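Local coordinates for protein D-alanyl transferase DltD (Enterococcus faecium TX0133A04, PDB 6PFX) that probably transfers D-alanine to lipoteichoic acid at the cell membrane, as a DltD-family member of the SGNH-hydrolase clan acting in Gram-positive cell-wall biogenesis, at residues Lys134-Leu148 with Thr160-Pro172. Numbering follows the deposited sequence.
Sequences KKVTPADRYLARRLL and TAILQTIKKGKLP
Arg141 reaches over to the C-terminal end of helix 157-167 and grips the carbonyl of Lys167 side-on: NE and NH2 both donate to O, with NH2 at 3.0 Å from Lys167 O. That oxygen lies in the guanidinium plane, although NE stands well above the carbonyl plane, 53° out of it. A bend at chi3 (75°) turns the head toward this helix end, where a positive charge should be welcome. Gly169 CA sits above one guanidinium face, toward its rim, and the positive phi of Gly169, which closes a Schellman motif, suits a residue without a side chain.

Small Ala144 lets the helices approach to 8.2 Å between the axes of their short segments. Its CB rests 3.6 Å from Leu163 O, with Ile166 CG2 beside it. The Leu148 and Leu163 side chains pass each other pointing opposite ways, Leu148 CG against Leu163 CB, while Leu148 CD1 meets the Gln164 amide at CD. Lys167, extended with CG anti to its backbone N, crosses the aliphatic part of Arg145 at about a right angle; NZ then reaches Arg145 O through a water. Just ahead of helix 138-147, Val136 sets CG1 against Ile166 and CG2 3.9 Å from Leu171 CD1.

The two helices run in broadly opposite senses but cross steeply, at -137°, at the periphery of the chain. Trp129 of helix 123-132 packs on Leu147 and Leu163, and helix 271-284 touches Ala139 and Tyr142.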
loop_
_atom_site.group_PDB
_atom_site.type_symbol
_atom_site.label_atom_id
_atom_site.label_comp_id
_atom_site.label_asym_id
_atom_site.label_seq_id
_atom_site.Cartn_x
_atom_site.Cartn_y
_atom_site.Cartn_z
ATOM N N LYS A 134 18.693 -4.602 -17.006
ATOM C CA LYS A 134 19.362 -5.007 -18.232
ATOM C C LYS A 134 19.153 -4.008 -19.356
ATOM O O LYS A 134 19.952 -3.977 -20.296
ATOM C CB LYS A 134 18.860 -6.382 -18.691
ATOM C CG LYS A 134 19.060 -7.499 -17.674
ATOM C CD LYS A 134 20.538 -7.791 -17.406
ATOM C CE LYS A 134 21.229 -8.500 -18.582
ATOM N NZ LYS A 134 22.715 -8.546 -18.405
ATOM N N LYS A 135 18.106 -3.192 -19.273
ATOM C CA LYS A 135 17.889 -2.088 -20.188
ATOM C C LYS A 135 17.166 -1.006 -19.401
ATOM O O LYS A 135 16.597 -1.262 -18.338
ATOM C CB LYS A 135 17.049 -2.502 -21.393
ATOM C CG LYS A 135 15.613 -2.836 -21.049
ATOM C CD LYS A 135 14.848 -3.331 -22.270
ATOM C CE LYS A 135 13.381 -3.567 -21.943
ATOM N NZ LYS A 135 13.206 -4.488 -20.780
ATOM N N VAL A 136 17.177 0.203 -19.939
ATOM C CA VAL A 136 16.547 1.348 -19.292
ATOM C C VAL A 136 15.160 1.513 -19.896
ATOM O O VAL A 136 15.019 1.790 -21.090
ATOM C CB VAL A 136 17.399 2.614 -19.441
ATOM C CG1 VAL A 136 16.742 3.786 -18.739
ATOM C CG2 VAL A 136 18.800 2.368 -18.868
ATOM N N THR A 137 14.140 1.315 -19.082
ATOM C CA THR A 137 12.765 1.537 -19.487
ATOM C C THR A 137 12.301 2.893 -18.998
ATOM O O THR A 137 12.940 3.524 -18.151
ATOM C CB THR A 137 11.853 0.454 -18.900
ATOM O OG1 THR A 137 11.792 0.576 -17.469
ATOM C CG2 THR A 137 12.339 -0.929 -19.266
ATOM N N PRO A 138 11.173 3.382 -19.505
ATOM C CA PRO A 138 10.648 4.648 -18.971
ATOM C C PRO A 138 10.425 4.604 -17.470
ATOM O O PRO A 138 10.639 5.619 -16.792
ATOM C CB PRO A 138 9.359 4.859 -19.777
ATOM C CG PRO A 138 9.631 4.121 -21.088
ATOM C CD PRO A 138 10.383 2.886 -20.650
ATOM N N ALA A 139 10.034 3.446 -16.922
ATOM C CA ALA A 139 9.900 3.321 -15.472
ATOM C C ALA A 139 11.222 3.623 -14.775
ATOM O O ALA A 139 11.255 4.352 -13.773
ATOM C CB ALA A 139 9.413 1.924 -15.098
ATOM N N ASP A 140 12.326 3.077 -15.300
ATOM C CA ASP A 140 13.624 3.299 -14.680
ATOM C C ASP A 140 14.012 4.769 -14.742
ATOM O O ASP A 140 14.599 5.305 -13.793
ATOM C CB ASP A 140 14.697 2.463 -15.392
ATOM C CG ASP A 140 14.452 0.966 -15.297
ATOM O OD1 ASP A 140 14.119 0.470 -14.199
ATOM O OD2 ASP A 140 14.624 0.266 -16.325
ATOM N N ARG A 141 13.714 5.428 -15.870
ATOM C CA ARG A 141 14.053 6.836 -16.019
ATOM C C ARG A 141 13.247 7.679 -15.048
ATOM O O ARG A 141 13.779 8.614 -14.439
ATOM C CB ARG A 141 13.817 7.295 -17.455
ATOM C CG ARG A 141 14.668 6.568 -18.489
ATOM C CD ARG A 141 14.466 7.172 -19.874
ATOM N NE ARG A 141 15.149 8.454 -19.996
ATOM C CZ ARG A 141 15.095 9.236 -21.067
ATOM N NH1 ARG A 141 14.376 8.875 -22.120
ATOM N NH2 ARG A 141 15.759 10.384 -21.078
ATOM N N TYR A 142 11.965 7.343 -14.874
ATOM C CA TYR A 142 11.125 8.085 -13.946
ATOM C C TYR A 142 11.624 7.915 -12.517
ATOM O O TYR A 142 11.750 8.889 -11.768
ATOM C CB TYR A 142 9.661 7.642 -14.068
ATOM C CG TYR A 142 8.796 8.316 -13.045
ATOM C CD1 TYR A 142 8.367 9.625 -13.221
ATOM C CD2 TYR A 142 8.440 7.660 -11.879
ATOM C CE1 TYR A 142 7.602 10.257 -12.268
ATOM C CE2 TYR A 142 7.669 8.289 -10.909
ATOM C CZ TYR A 142 7.251 9.587 -11.119
ATOM O OH TYR A 142 6.486 10.250 -10.189
ATOM N N LEU A 143 11.897 6.673 -12.113
ATOM C CA LEU A 143 12.386 6.452 -10.759
ATOM C C LEU A 143 13.693 7.195 -10.515
ATOM O O LEU A 143 13.887 7.776 -9.443
ATOM C CB LEU A 143 12.559 4.962 -10.504
ATOM C CG LEU A 143 13.139 4.593 -9.141
ATOM C CD1 LEU A 143 12.241 5.090 -8.038
ATOM C CD2 LEU A 143 13.308 3.078 -9.103
ATOM N N ALA A 144 14.612 7.182 -11.485
ATOM C CA ALA A 144 15.870 7.898 -11.296
ATOM C C ALA A 144 15.614 9.386 -11.123
ATOM O O ALA A 144 16.194 10.028 -10.240
ATOM C CB ALA A 144 16.814 7.657 -12.473
ATOM N N ARG A 145 14.704 9.935 -11.931
ATOM C CA ARG A 145 14.337 11.341 -11.813
ATOM C C ARG A 145 13.785 11.642 -10.430
ATOM O O ARG A 145 14.119 12.668 -9.823
ATOM C CB ARG A 145 13.291 11.687 -12.874
ATOM C CG ARG A 145 13.858 11.922 -14.251
ATOM C CD ARG A 145 12.960 12.809 -15.108
ATOM N NE ARG A 145 11.594 12.309 -15.270
ATOM C CZ ARG A 145 11.242 11.322 -16.093
ATOM N NH1 ARG A 145 12.158 10.700 -16.824
ATOM N NH2 ARG A 145 9.972 10.952 -16.184
ATOM N N ARG A 146 12.945 10.756 -9.910
ATOM C CA ARG A 146 12.357 10.997 -8.602
ATOM C C ARG A 146 13.410 10.908 -7.514
ATOM O O ARG A 146 13.489 11.776 -6.637
ATOM C CB ARG A 146 11.263 9.976 -8.336
ATOM C CG ARG A 146 9.995 10.224 -9.094
ATOM C CD ARG A 146 9.265 11.427 -8.520
ATOM N NE ARG A 146 8.444 11.109 -7.352
ATOM C CZ ARG A 146 8.273 11.913 -6.304
ATOM N NH1 ARG A 146 8.892 13.083 -6.242
ATOM N NH2 ARG A 146 7.495 11.535 -5.306
ATOM N N LEU A 147 14.220 9.848 -7.542
ATOM C CA LEU A 147 15.199 9.651 -6.486
ATOM C C LEU A 147 16.157 10.821 -6.402
ATOM O O LEU A 147 16.581 11.187 -5.300
ATOM C CB LEU A 147 15.983 8.360 -6.736
ATOM C CG LEU A 147 15.163 7.089 -6.574
ATOM C CD1 LEU A 147 15.933 5.858 -6.935
ATOM C CD2 LEU A 147 14.651 6.929 -5.131
ATOM N N LEU A 148 16.487 11.428 -7.545
ATOM C CA LEU A 148 17.425 12.539 -7.578
ATOM C C LEU A 148 16.878 13.811 -6.948
ATOM O O LEU A 148 17.627 14.789 -6.851
ATOM C CB LEU A 148 17.833 12.847 -9.015
ATOM C CG LEU A 148 18.841 11.877 -9.621
ATOM C CD1 LEU A 148 18.893 12.035 -11.121
ATOM C CD2 LEU A 148 20.205 12.100 -8.998
ATOM N N THR A 160 24.435 8.947 -7.150
ATOM C CA THR A 160 23.848 10.073 -7.866
ATOM C C THR A 160 24.305 10.108 -9.321
ATOM O O THR A 160 23.501 10.365 -10.227
ATOM C CB THR A 160 24.201 11.372 -7.138
ATOM O OG1 THR A 160 23.512 11.423 -5.879
ATOM C CG2 THR A 160 23.817 12.562 -7.973
ATOM N N ALA A 161 25.593 9.871 -9.572
ATOM C CA ALA A 161 26.077 9.903 -10.948
ATOM C C ALA A 161 25.467 8.773 -11.763
ATOM O O ALA A 161 25.159 8.943 -12.949
ATOM C CB ALA A 161 27.601 9.822 -10.969
ATOM N N ILE A 162 25.279 7.611 -11.141
ATOM C CA ILE A 162 24.617 6.507 -11.824
ATOM C C ILE A 162 23.176 6.877 -12.151
ATOM O O ILE A 162 22.697 6.640 -13.267
ATOM C CB ILE A 162 24.743 5.216 -10.992
ATOM C CG1 ILE A 162 26.180 4.683 -11.069
ATOM C CG2 ILE A 162 23.725 4.201 -11.462
ATOM C CD1 ILE A 162 26.515 3.723 -9.957
ATOM N N LEU A 163 22.474 7.505 -11.205
ATOM C CA LEU A 163 21.093 7.879 -11.477
ATOM C C LEU A 163 21.009 8.925 -12.583
ATOM O O LEU A 163 20.068 8.909 -13.382
ATOM C CB LEU A 163 20.415 8.409 -10.220
ATOM C CG LEU A 163 20.217 7.417 -9.084
ATOM C CD1 LEU A 163 19.601 8.121 -7.875
ATOM C CD2 LEU A 163 19.367 6.220 -9.514
ATOM N N GLN A 164 21.969 9.855 -12.641
ATOM C CA GLN A 164 21.990 10.816 -13.744
ATOM C C GLN A 164 22.137 10.121 -15.101
ATOM O O GLN A 164 21.527 10.538 -16.093
ATOM C CB GLN A 164 23.109 11.837 -13.531
ATOM C CG GLN A 164 22.894 12.791 -12.354
ATOM C CD GLN A 164 21.779 13.795 -12.593
ATOM O OE1 GLN A 164 21.098 13.761 -13.622
ATOM N NE2 GLN A 164 21.583 14.696 -11.636
ATOM N N THR A 165 22.950 9.066 -15.171
ATOM C CA THR A 165 23.083 8.297 -16.408
ATOM C C THR A 165 21.749 7.683 -16.821
ATOM O O THR A 165 21.347 7.767 -17.989
ATOM C CB THR A 165 24.145 7.217 -16.190
ATOM O OG1 THR A 165 25.408 7.842 -15.915
ATOM C CG2 THR A 165 24.285 6.323 -17.398
ATOM N N ILE A 166 21.050 7.060 -15.869
ATOM C CA ILE A 166 19.762 6.434 -16.149
ATOM C C ILE A 166 18.721 7.474 -16.536
ATOM O O ILE A 166 17.909 7.257 -17.443
ATOM C CB ILE A 166 19.312 5.592 -14.934
ATOM C CG1 ILE A 166 20.298 4.447 -14.730
ATOM C CG2 ILE A 166 17.877 5.146 -15.139
ATOM C CD1 ILE A 166 20.150 3.719 -13.408
ATOM N N LYS A 167 18.716 8.614 -15.846
ATOM C CA LYS A 167 17.769 9.673 -16.177
ATOM C C LYS A 167 17.891 10.086 -17.637
ATOM O O LYS A 167 16.884 10.373 -18.296
ATOM C CB LYS A 167 18.003 10.869 -15.257
ATOM C CG LYS A 167 17.163 12.085 -15.590
ATOM C CD LYS A 167 17.308 13.130 -14.505
ATOM C CE LYS A 167 16.607 14.421 -14.895
ATOM N NZ LYS A 167 16.529 15.372 -13.754
ATOM N N LYS A 168 19.119 10.125 -18.159
ATOM C CA LYS A 168 19.367 10.452 -19.555
ATOM C C LYS A 168 19.043 9.307 -20.506
ATOM O O LYS A 168 19.236 9.465 -21.717
ATOM C CB LYS A 168 20.839 10.825 -19.758
ATOM C CG LYS A 168 21.257 12.157 -19.182
ATOM C CD LYS A 168 22.709 12.488 -19.569
ATOM C CE LYS A 168 22.869 12.730 -21.078
ATOM N NZ LYS A 168 24.251 13.165 -21.461
ATOM N N GLY A 169 18.599 8.163 -19.992
ATOM C CA GLY A 169 18.187 7.049 -20.816
ATOM C C GLY A 169 19.265 6.041 -21.122
ATOM O O GLY A 169 19.050 5.169 -21.970
ATOM N N LYS A 170 20.401 6.113 -20.445
ATOM C CA LYS A 170 21.545 5.276 -20.765
ATOM C C LYS A 170 21.782 4.253 -19.667
ATOM O O LYS A 170 21.592 4.534 -18.479
ATOM C CB LYS A 170 22.787 6.136 -20.990
ATOM C CG LYS A 170 22.663 7.018 -22.223
ATOM C CD LYS A 170 23.942 7.794 -22.506
ATOM C CE LYS A 170 23.818 8.597 -23.799
ATOM N NZ LYS A 170 25.037 9.401 -24.100
ATOM N N LEU A 171 22.166 3.074 -20.070
ATOM C CA LEU A 171 22.432 2.019 -19.110
ATOM C C LEU A 171 23.794 2.250 -18.471
ATOM O O LEU A 171 24.783 2.448 -19.184
ATOM C CB LEU A 171 22.402 0.679 -19.824
ATOM C CG LEU A 171 22.366 -0.563 -18.943
ATOM C CD1 LEU A 171 21.084 -0.681 -18.143
ATOM C CD2 LEU A 171 22.563 -1.773 -19.846
ATOM N N PRO A 172 23.882 2.263 -17.141
ATOM C CA PRO A 172 25.192 2.429 -16.498
ATOM C C PRO A 172 26.149 1.313 -16.898
ATOM O O PRO A 172 25.761 0.153 -17.041
ATOM C CB PRO A 172 24.861 2.367 -15.001
ATOM C CG PRO A 172 23.424 2.798 -14.920
ATOM C CD PRO A 172 22.782 2.228 -16.156
HETATM O O HOH W 1 15.369 14.798 -11.064
HETATM O O HOH W 2 14.214 11.372 -18.040
#